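Local coordinates for protein GCN5-related N-acetyltransferase (Brucella melitensis biovar Abortus 2308, PDB 3TCV) that probably transfers an acetyl group from acetyl-coenzyme A to an amine, perhaps the N-terminal serine or alanine of a protein, as a GNAT-family acetyltransferase, at residues D96-F101 against A116-D121; S108-G113 against G135-R140; E187-Q192 against D202-S207. One frame throughout, in Å; residues are numbered along the deposited sequence.

In the fold
Contacts 1 and 2 both use strand 110-121: contact 1 pairs its later part with strand 99-105, while contact 2 sets its first residues against the loop 135-140. Their centres lie about 21 Å apart. Contact 3 is a separate hairpin, strands 185-196 and 199-209, at one edge of the same mixed sheet, where 185-196 is an outermost strand within the chain; it meets contact 1 where Arg119 packs on Trp205. Contact 2 is mainly buried and apolar, with one direct hydrogen bond and one water bridge. Contacts 1 and 3 are partly buried and rely on backbone pairing finished by carboxylates. Only contact 3 touches the second subunit, and its charged groups, Glu187 and Arg191, form salt bridges with it.

Contact 1: D96-F101 against A116-D121; sequences DDPLFF and ALMRID
The Phe100 ring has the Ala116 methyl over the centre of one face, its CB 4.0 Å from the ring centroid and 13° off the normal, a CH-pi contact. Trp88 meets the same ring edge-to-face from outside the pair. A second flat group, the Asp97 carboxylate, lies against the backbone at the corner of the second segment: OD1 accepts from Arg119 N at 2.9 Å through its syn lone pair, and OD2 accepts from Ile120 N at 3.0 Å, also on the syn side but 31° out of plane. With CG anti to the backbone N (chi1 -171°), the carboxylate spans two successive amides, and this two-point grip fixes its rotation. Between these groups, Pro98, which follows a cis peptide bond, puts CB 3.6 Å from Ala116 CB and also touches Met118 CB. Leu99 and Leu117 form an antiparallel hydrogen-bonded pair; Leu99 N reaches Leu117 O at 2.8 Å, nearly straight. This is the hairpin of strands 99-105 and 110-121 in the GNAT domain. Strand 126-134 flanks it through Ala116 and Met118, Leu117 packs on helix 142-158, and Phe100 bonds to Leu49 through its backbone.

Contact 2: S108-G113 against G135-R140; sequences SGKVAG and GPLISR
Ser108 and Leu137 meet where an ST turn leads into strand 110-121, within the GNAT domain: Ser108 OG accepts from Lys110 N at 3.3 Å, and Leu137 CD1 lies 3.9 Å from that oxygen. The hydroxyl has a second partner in Asp105. Gly109, with positive phi, carries the turn round to Lys110, whose CB is 3.8 Å from the same Leu137 CD1 while the rest of its chain leads away. One methyl branch of the leucine thus touches both ends of the turn. Val111 turns away from the loop and packs on His54 and Leu58 of helix 51-61. Ala112 is the centre of the contact. Its methyl faces the loop and touches two side chains, with CB 3.5 Å from Ile138 CG2 and 3.8 Å from Leu137 CB. Ile138 holds CG2 beside its backbone N, with CG1 between N and the carbonyl carbon (chi1 63°), which brings both branches against the methyl. Two residues, Ala112 and Gly113, are set against the single Val103 of strand 99-105, the irregularity of a classic beta bulge. Gly135 brings its backbone N close to the Ala112 carbonyl. Ala112 O has two donors: Gly135 N at 3.0 Å, tilted 24° from the carbonyl plane, and a water at 2.9 Å that in turn accepts from Leu137 N at 3.0 Å.

Contact 3: E187-Q192 against D202-S207; sequences EGIFRQ and DTAWFS
A classic beta bulge marks the antiparallel hairpin of strands 185-196 and 199-209, Trp205 being shared by Glu187 and Gly188. Here Glu187 N gives its hydrogen to Trp205 O, while Trp205 N returns one to Gly188 O at 2.9 Å. Farther along, Phe190 and Thr203 form a hydrogen-bonded pair in which each amide meets the other's carbonyl. Where the first strand turns its corner, a side chain takes over: Asp202 OD1 accepts from Gln192 N at 2.8 Å, nearly straight at 174°, on the anti side of the carboxylate. The same oxygen accepts from Asn200. At the opposite end Ser207 OG donates to Glu187 OE2 at 2.7 Å from above the carboxylate plane, 72° out of it. Glu187 remains extended beyond CG to reach this serine; its OE1 pairs with Arg163, and OE2 also takes a salt bridge from Arg191 of the second subunit. Arg191 of this chain reaches Glu212 of that subunit, and Gln192 NE2 reaches its Asp210, so both polar ends serve the dimer. Thr203 OG1 bonds to His193 ND1 and Arg201 NE. On the face carrying Phe190 and Trp205, the indole turns an edge to the phenyl face, planes at 54° and centroids 4.2 Å apart, which places Trp205 NE1 3.3 Å from Phe190 CD2, above the ring but offset toward its rim.

Contact 1: D96-F101 against A116-D121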
loop_
_atom_site.group_PDB
_atom_site.type_symbol
_atom_site.label_atom_id
_atom_site.label_comp_id
_atom_site.label_asym_id
_atom_site.label_seq_id
_atom_site.Cartn_x
_atom_site.Cartn_y
_atom_site.Cartn_z
ATOM N N ASP B 96 -8.221 1.079 16.651
ATOM C CA ASP B 96 -9.283 0.693 15.706
ATOM C C ASP B 96 -8.697 0.201 14.378
ATOM O O ASP B 96 -9.375 -0.481 13.610
ATOM C CB ASP B 96 -10.277 1.839 15.463
ATOM C CG ASP B 96 -11.153 2.135 16.680
ATOM O OD1 ASP B 96 -11.755 3.222 16.682
ATOM O OD2 ASP B 96 -11.253 1.307 17.617
ATOM N N ASP B 97 -7.460 0.579 14.095
ATOM C CA ASP B 97 -6.746 0.060 12.940
ATOM C C ASP B 97 -5.253 0.114 13.252
ATOM O O ASP B 97 -4.677 1.201 13.263
ATOM C CB ASP B 97 -7.068 0.900 11.699
ATOM C CG ASP B 97 -6.528 0.280 10.409
ATOM O OD1 ASP B 97 -5.610 -0.569 10.495
ATOM O OD2 ASP B 97 -7.012 0.681 9.318
ATOM N N PRO B 98 -4.620 -1.039 13.518
ATOM C CA PRO B 98 -5.196 -2.378 13.442
ATOM C C PRO B 98 -6.250 -2.630 14.504
ATOM O O PRO B 98 -6.137 -2.109 15.620
ATOM C CB PRO B 98 -3.996 -3.298 13.696
ATOM C CG PRO B 98 -2.786 -2.456 13.463
ATOM C CD PRO B 98 -3.199 -1.088 13.902
ATOM N N LEU B 99 -7.218 -3.473 14.170
ATOM C CA LEU B 99 -8.237 -3.936 15.096
ATOM C C LEU B 99 -7.820 -5.306 15.596
ATOM O O LEU B 99 -7.919 -6.312 14.870
ATOM C CB LEU B 99 -9.604 -4.009 14.411
ATOM C CG LEU B 99 -10.827 -4.264 15.308
ATOM C CD1 LEU B 99 -11.047 -3.132 16.307
ATOM C CD2 LEU B 99 -12.074 -4.446 14.446
ATOM N N PHE B 100 -7.400 -5.357 16.851
ATOM C CA PHE B 100 -6.811 -6.557 17.423
ATOM C C PHE B 100 -7.799 -7.492 18.057
ATOM O O PHE B 100 -8.764 -7.064 18.705
ATOM C CB PHE B 100 -5.733 -6.200 18.467
ATOM C CG PHE B 100 -4.423 -5.792 17.870
ATOM C CD1 PHE B 100 -3.432 -6.738 17.617
ATOM C CD2 PHE B 100 -4.163 -4.467 17.580
ATOM C CE1 PHE B 100 -2.215 -6.368 17.080
ATOM C CE2 PHE B 100 -2.948 -4.086 17.036
ATOM C CZ PHE B 100 -1.967 -5.037 16.794
ATOM N N PHE B 101 -7.499 -8.780 17.893
ATOM C CA PHE B 101 -8.216 -9.875 18.528
ATOM C C PHE B 101 -7.253 -10.806 19.229
ATOM O O PHE B 101 -6.203 -11.171 18.672
ATOM C CB PHE B 101 -8.994 -10.677 17.474
ATOM C CG PHE B 101 -10.118 -9.903 16.864
ATOM C CD1 PHE B 101 -11.437 -10.157 17.244
ATOM C CD2 PHE B 101 -9.871 -8.884 15.944
ATOM C CE1 PHE B 101 -12.481 -9.399 16.724
ATOM C CE2 PHE B 101 -10.919 -8.134 15.420
ATOM C CZ PHE B 101 -12.217 -8.393 15.806
ATOM N N ALA B 116 -4.891 -9.216 13.770
ATOM C CA ALA B 116 -5.680 -8.016 13.534
ATOM C C ALA B 116 -6.170 -7.907 12.113
ATOM O O ALA B 116 -5.535 -8.421 11.176
ATOM C CB ALA B 116 -4.853 -6.776 13.906
ATOM N N LEU B 117 -7.321 -7.261 11.968
ATOM C CA LEU B 117 -7.780 -6.705 10.701
ATOM C C LEU B 117 -7.232 -5.291 10.641
ATOM O O LEU B 117 -7.344 -4.535 11.629
ATOM C CB LEU B 117 -9.311 -6.712 10.619
ATOM C CG LEU B 117 -9.953 -8.114 10.547
ATOM C CD1 LEU B 117 -11.466 -8.013 10.703
ATOM C CD2 LEU B 117 -9.572 -8.834 9.238
ATOM N N MET B 118 -6.588 -4.946 9.535
ATOM C CA MET B 118 -5.851 -3.687 9.457
ATOM C C MET B 118 -5.822 -3.134 8.051
ATOM O O MET B 118 -6.223 -3.797 7.117
ATOM C CB MET B 118 -4.417 -3.877 9.979
ATOM C CG MET B 118 -3.576 -4.882 9.208
ATOM S SD MET B 118 -2.015 -5.226 10.070
ATOM C CE MET B 118 -1.092 -3.801 9.501
ATOM N N ARG B 119 -5.307 -1.922 7.916
ATOM C CA ARG B 119 -5.317 -1.197 6.652
ATOM C C ARG B 119 -6.703 -1.294 6.034
ATOM O O ARG B 119 -6.887 -1.661 4.867
ATOM C CB ARG B 119 -4.192 -1.690 5.750
ATOM C CG ARG B 119 -2.822 -1.408 6.402
ATOM C CD ARG B 119 -1.628 -1.871 5.593
ATOM N NE ARG B 119 -1.766 -1.380 4.253
ATOM C CZ ARG B 119 -2.293 -2.070 3.241
ATOM N NH1 ARG B 119 -2.667 -3.333 3.407
ATOM N NH2 ARG B 119 -2.434 -1.485 2.050
ATOM N N ILE B 120 -7.673 -0.918 6.866
ATOM C CA ILE B 120 -9.082 -1.068 6.582
ATOM C C ILE B 120 -9.515 0.017 5.569
ATOM O O ILE B 120 -9.274 1.221 5.785
ATOM C CB ILE B 120 -9.906 -0.994 7.896
ATOM C CG1 ILE B 120 -9.443 -2.061 8.915
ATOM C CG2 ILE B 120 -11.393 -1.170 7.597
ATOM C CD1 ILE B 120 -9.870 -1.787 10.358
ATOM N N ASP B 121 -10.089 -0.414 4.439
ATOM C CA ASP B 121 -10.543 0.493 3.380
ATOM C C ASP B 121 -11.970 0.132 3.011
ATOM O O ASP B 121 -12.202 -0.569 2.032
ATOM C CB ASP B 121 -9.660 0.394 2.149
ATOM C CG ASP B 121 -10.089 1.357 1.037
ATOM O OD1 ASP B 121 -11.091 2.086 1.222
ATOM O OD2 ASP B 121 -9.430 1.379 -0.019
#

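Contact 2: S108-G113 against G135-R140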
loop_
_atom_site.group_PDB
_atom_site.type_symbol
_atom_site.label_atom_id
_atom_site.label_comp_id
_atom_site.label_asym_id
_atom_site.label_seq_id
_atom_site.Cartn_x
_atom_site.Cartn_y
_atom_site.Cartn_z
ATOM N N SER B 108 -7.257 -25.709 25.481
ATOM C CA SER B 108 -6.709 -25.281 26.771
ATOM C C SER B 108 -7.500 -24.171 27.443
ATOM O O SER B 108 -7.351 -23.930 28.645
ATOM C CB SER B 108 -5.271 -24.818 26.590
ATOM O OG SER B 108 -5.203 -23.720 25.696
ATOM N N GLY B 109 -8.338 -23.481 26.679
ATOM C CA GLY B 109 -8.985 -22.262 27.151
ATOM C C GLY B 109 -8.079 -21.041 27.290
ATOM O O GLY B 109 -8.540 -20.001 27.750
ATOM N N LYS B 110 -6.813 -21.151 26.872
ATOM C CA LYS B 110 -5.809 -20.101 27.068
ATOM C C LYS B 110 -5.657 -19.217 25.833
ATOM O O LYS B 110 -5.779 -19.688 24.710
ATOM C CB LYS B 110 -4.422 -20.698 27.340
ATOM C CG LYS B 110 -4.304 -21.698 28.488
ATOM C CD LYS B 110 -4.578 -21.081 29.825
ATOM C CE LYS B 110 -4.302 -22.086 30.950
ATOM N NZ LYS B 110 -4.994 -21.655 32.197
ATOM N N VAL B 111 -5.350 -17.950 26.058
ATOM C CA VAL B 111 -4.952 -17.066 24.964
ATOM C C VAL B 111 -3.653 -17.625 24.403
ATOM O O VAL B 111 -2.714 -17.934 25.145
ATOM C CB VAL B 111 -4.764 -15.615 25.439
ATOM C CG1 VAL B 111 -4.206 -14.742 24.304
ATOM C CG2 VAL B 111 -6.078 -15.062 26.018
ATOM N N ALA B 112 -3.625 -17.815 23.092
ATOM C CA ALA B 112 -2.478 -18.445 22.437
ATOM C C ALA B 112 -1.725 -17.493 21.515
ATOM O O ALA B 112 -0.626 -17.791 21.089
ATOM C CB ALA B 112 -2.948 -19.661 21.656
ATOM N N GLY B 113 -2.321 -16.353 21.231
ATOM C CA GLY B 113 -1.713 -15.379 20.338
ATOM C C GLY B 113 -2.631 -14.232 20.071
ATOM O O GLY B 113 -3.621 -14.009 20.797
ATOM N N GLY B 135 1.305 -18.337 18.819
ATOM C CA GLY B 135 2.271 -19.000 19.660
ATOM C C GLY B 135 2.186 -20.510 19.633
ATOM O O GLY B 135 1.377 -21.107 18.902
ATOM N N PRO B 136 3.037 -21.147 20.428
ATOM C CA PRO B 136 3.206 -22.601 20.385
ATOM C C PRO B 136 1.947 -23.422 20.669
ATOM O O PRO B 136 1.848 -24.540 20.172
ATOM C CB PRO B 136 4.290 -22.868 21.423
ATOM C CG PRO B 136 4.357 -21.669 22.282
ATOM C CD PRO B 136 3.826 -20.513 21.498
ATOM N N LEU B 137 0.977 -22.879 21.391
ATOM C CA LEU B 137 -0.244 -23.623 21.642
ATOM C C LEU B 137 -1.011 -23.897 20.361
ATOM O O LEU B 137 -1.737 -24.881 20.279
ATOM C CB LEU B 137 -1.162 -22.908 22.624
ATOM C CG LEU B 137 -0.754 -22.783 24.092
ATOM C CD1 LEU B 137 -1.829 -21.987 24.814
ATOM C CD2 LEU B 137 -0.570 -24.153 24.741
ATOM N N ILE B 138 -0.863 -23.029 19.356
ATOM C CA ILE B 138 -1.658 -23.160 18.142
ATOM C C ILE B 138 -0.855 -23.206 16.848
ATOM O O ILE B 138 -1.423 -23.543 15.822
ATOM C CB ILE B 138 -2.704 -22.030 18.025
ATOM C CG1 ILE B 138 -2.037 -20.642 17.917
ATOM C CG2 ILE B 138 -3.647 -22.093 19.211
ATOM C CD1 ILE B 138 -3.032 -19.507 17.697
ATOM N N SER B 139 0.435 -22.855 16.894
ATOM C CA SER B 139 1.243 -22.739 15.678
ATOM C C SER B 139 1.292 -24.098 14.975
ATOM O O SER B 139 1.561 -25.109 15.610
ATOM C CB SER B 139 2.665 -22.289 16.014
ATOM O OG SER B 139 3.325 -21.915 14.821
ATOM N N ARG B 140 0.992 -24.123 13.677
ATOM C CA ARG B 140 0.947 -25.371 12.921
ATOM C C ARG B 140 -0.090 -26.406 13.418
ATOM O O ARG B 140 0.045 -27.586 13.145
ATOM C CB ARG B 140 2.361 -25.985 12.838
HETATM O O HOH W 1 0.614 -20.048 22.323
#

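Contact 3: E187-Q192 against D202-S207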
loop_
_atom_site.group_PDB
_atom_site.type_symbol
_atom_site.label_atom_id
_atom_site.label_comp_id
_atom_site.label_asym_id
_atom_site.label_seq_id
_atom_site.Cartn_x
_atom_site.Cartn_y
_atom_site.Cartn_z
ATOM N N GLU B 187 1.176 -11.319 -5.626
ATOM C CA GLU B 187 1.073 -10.176 -6.531
ATOM C C GLU B 187 2.396 -9.498 -6.839
ATOM O O GLU B 187 2.609 -9.043 -7.972
ATOM C CB GLU B 187 0.064 -9.171 -5.954
ATOM C CG GLU B 187 -1.338 -9.717 -6.027
ATOM C CD GLU B 187 -2.394 -8.776 -5.506
ATOM O OE1 GLU B 187 -2.076 -7.929 -4.645
ATOM O OE2 GLU B 187 -3.552 -8.908 -5.945
ATOM N N GLY B 188 3.276 -9.364 -5.841
ATOM C CA GLY B 188 4.537 -8.698 -6.077
ATOM C C GLY B 188 5.284 -8.309 -4.830
ATOM O O GLY B 188 4.784 -8.486 -3.706
ATOM N N ILE B 189 6.485 -7.758 -5.039
ATOM C CA ILE B 189 7.388 -7.374 -3.960
ATOM C C ILE B 189 7.688 -5.860 -4.046
ATOM O O ILE B 189 8.207 -5.394 -5.061
ATOM C CB ILE B 189 8.706 -8.173 -4.019
ATOM C CG1 ILE B 189 8.454 -9.655 -3.694
ATOM C CG2 ILE B 189 9.726 -7.558 -3.061
ATOM C CD1 ILE B 189 9.536 -10.588 -4.249
ATOM N N PHE B 190 7.365 -5.135 -2.967
ATOM C CA PHE B 190 7.700 -3.740 -2.836
ATOM C C PHE B 190 9.110 -3.676 -2.256
ATOM O O PHE B 190 9.335 -3.960 -1.056
ATOM C CB PHE B 190 6.730 -2.975 -1.922
ATOM C CG PHE B 190 5.363 -2.658 -2.532
ATOM C CD1 PHE B 190 4.931 -3.224 -3.724
ATOM C CD2 PHE B 190 4.493 -1.798 -1.854
ATOM C CE1 PHE B 190 3.663 -2.945 -4.231
ATOM C CE2 PHE B 190 3.224 -1.512 -2.358
ATOM C CZ PHE B 190 2.828 -2.087 -3.553
ATOM N N ARG B 191 10.040 -3.266 -3.096
ATOM C CA ARG B 191 11.446 -3.165 -2.710
ATOM C C ARG B 191 11.635 -1.999 -1.719
ATOM O O ARG B 191 11.147 -0.881 -1.961
ATOM C CB ARG B 191 12.319 -2.959 -3.964
ATOM C CG ARG B 191 12.171 -4.060 -5.026
ATOM C CD ARG B 191 12.911 -3.745 -6.308
ATOM N NE ARG B 191 12.546 -2.406 -6.845
ATOM C CZ ARG B 191 13.370 -1.600 -7.509
ATOM N NH1 ARG B 191 14.627 -1.964 -7.770
ATOM N NH2 ARG B 191 12.950 -0.398 -7.912
ATOM N N GLN B 192 12.367 -2.244 -0.627
ATOM C CA GLN B 192 12.679 -1.215 0.376
ATOM C C GLN B 192 11.401 -0.533 0.906
ATOM O O GLN B 192 11.353 0.670 1.130
ATOM C CB GLN B 192 13.697 -0.196 -0.177
ATOM C CG GLN B 192 14.996 -0.849 -0.620
ATOM C CD GLN B 192 16.192 0.080 -0.853
ATOM O OE1 GLN B 192 17.333 -0.400 -0.956
ATOM N NE2 GLN B 192 15.955 1.390 -0.951
ATOM N N ASP B 202 11.881 -5.771 2.145
ATOM C CA ASP B 202 11.103 -5.788 0.925
ATOM C C ASP B 202 9.821 -6.528 1.286
ATOM O O ASP B 202 9.895 -7.615 1.882
ATOM C CB ASP B 202 11.813 -6.551 -0.173
ATOM C CG ASP B 202 13.195 -6.009 -0.489
ATOM O OD1 ASP B 202 13.477 -4.798 -0.380
ATOM O OD2 ASP B 202 14.035 -6.853 -0.877
ATOM N N THR B 203 8.670 -5.963 0.939
ATOM C CA THR B 203 7.384 -6.581 1.276
ATOM C C THR B 203 6.808 -7.390 0.119
ATOM O O THR B 203 6.581 -6.850 -0.945
ATOM C CB THR B 203 6.370 -5.515 1.719
ATOM O OG1 THR B 203 6.835 -4.889 2.930
ATOM C CG2 THR B 203 4.991 -6.155 1.930
ATOM N N ALA B 204 6.541 -8.673 0.380
ATOM C CA ALA B 204 5.785 -9.585 -0.477
ATOM C C ALA B 204 4.297 -9.409 -0.183
ATOM O O ALA B 204 3.862 -9.506 0.983
ATOM C CB ALA B 204 6.199 -11.028 -0.189
ATOM N N TRP B 205 3.529 -9.169 -1.240
ATOM C CA TRP B 205 2.066 -8.973 -1.213
ATOM C C TRP B 205 1.331 -10.106 -1.868
ATOM O O TRP B 205 1.714 -10.580 -2.949
ATOM C CB TRP B 205 1.697 -7.701 -1.982
ATOM C CG TRP B 205 2.064 -6.432 -1.278
ATOM C CD1 TRP B 205 3.193 -5.650 -1.479
ATOM C CD2 TRP B 205 1.309 -5.759 -0.215
ATOM N NE1 TRP B 205 3.196 -4.578 -0.622
ATOM C CE2 TRP B 205 2.083 -4.577 0.146
ATOM C CE3 TRP B 205 0.100 -5.997 0.431
ATOM C CZ2 TRP B 205 1.652 -3.690 1.117
ATOM C CZ3 TRP B 205 -0.315 -5.102 1.422
ATOM C CH2 TRP B 205 0.448 -3.968 1.740
ATOM N N PHE B 206 0.227 -10.497 -1.238
ATOM C CA PHE B 206 -0.627 -11.568 -1.711
ATOM C C PHE B 206 -2.066 -11.158 -1.442
ATOM O O PHE B 206 -2.337 -10.397 -0.510
ATOM C CB PHE B 206 -0.387 -12.881 -0.958
ATOM C CG PHE B 206 1.055 -13.312 -0.802
ATOM C CD1 PHE B 206 1.557 -14.378 -1.530
ATOM C CD2 PHE B 206 1.867 -12.736 0.173
ATOM C CE1 PHE B 206 2.867 -14.813 -1.351
ATOM C CE2 PHE B 206 3.176 -13.142 0.336
ATOM C CZ PHE B 206 3.678 -14.181 -0.425
ATOM N N SER B 207 -2.996 -11.736 -2.194
ATOM C CA SER B 207 -4.398 -11.422 -2.019
ATOM C C SER B 207 -5.326 -12.577 -2.332
ATOM O O SER B 207 -5.002 -13.480 -3.133
ATOM C CB SER B 207 -4.802 -10.235 -2.862
ATOM O OG SER B 207 -4.873 -10.533 -4.250
#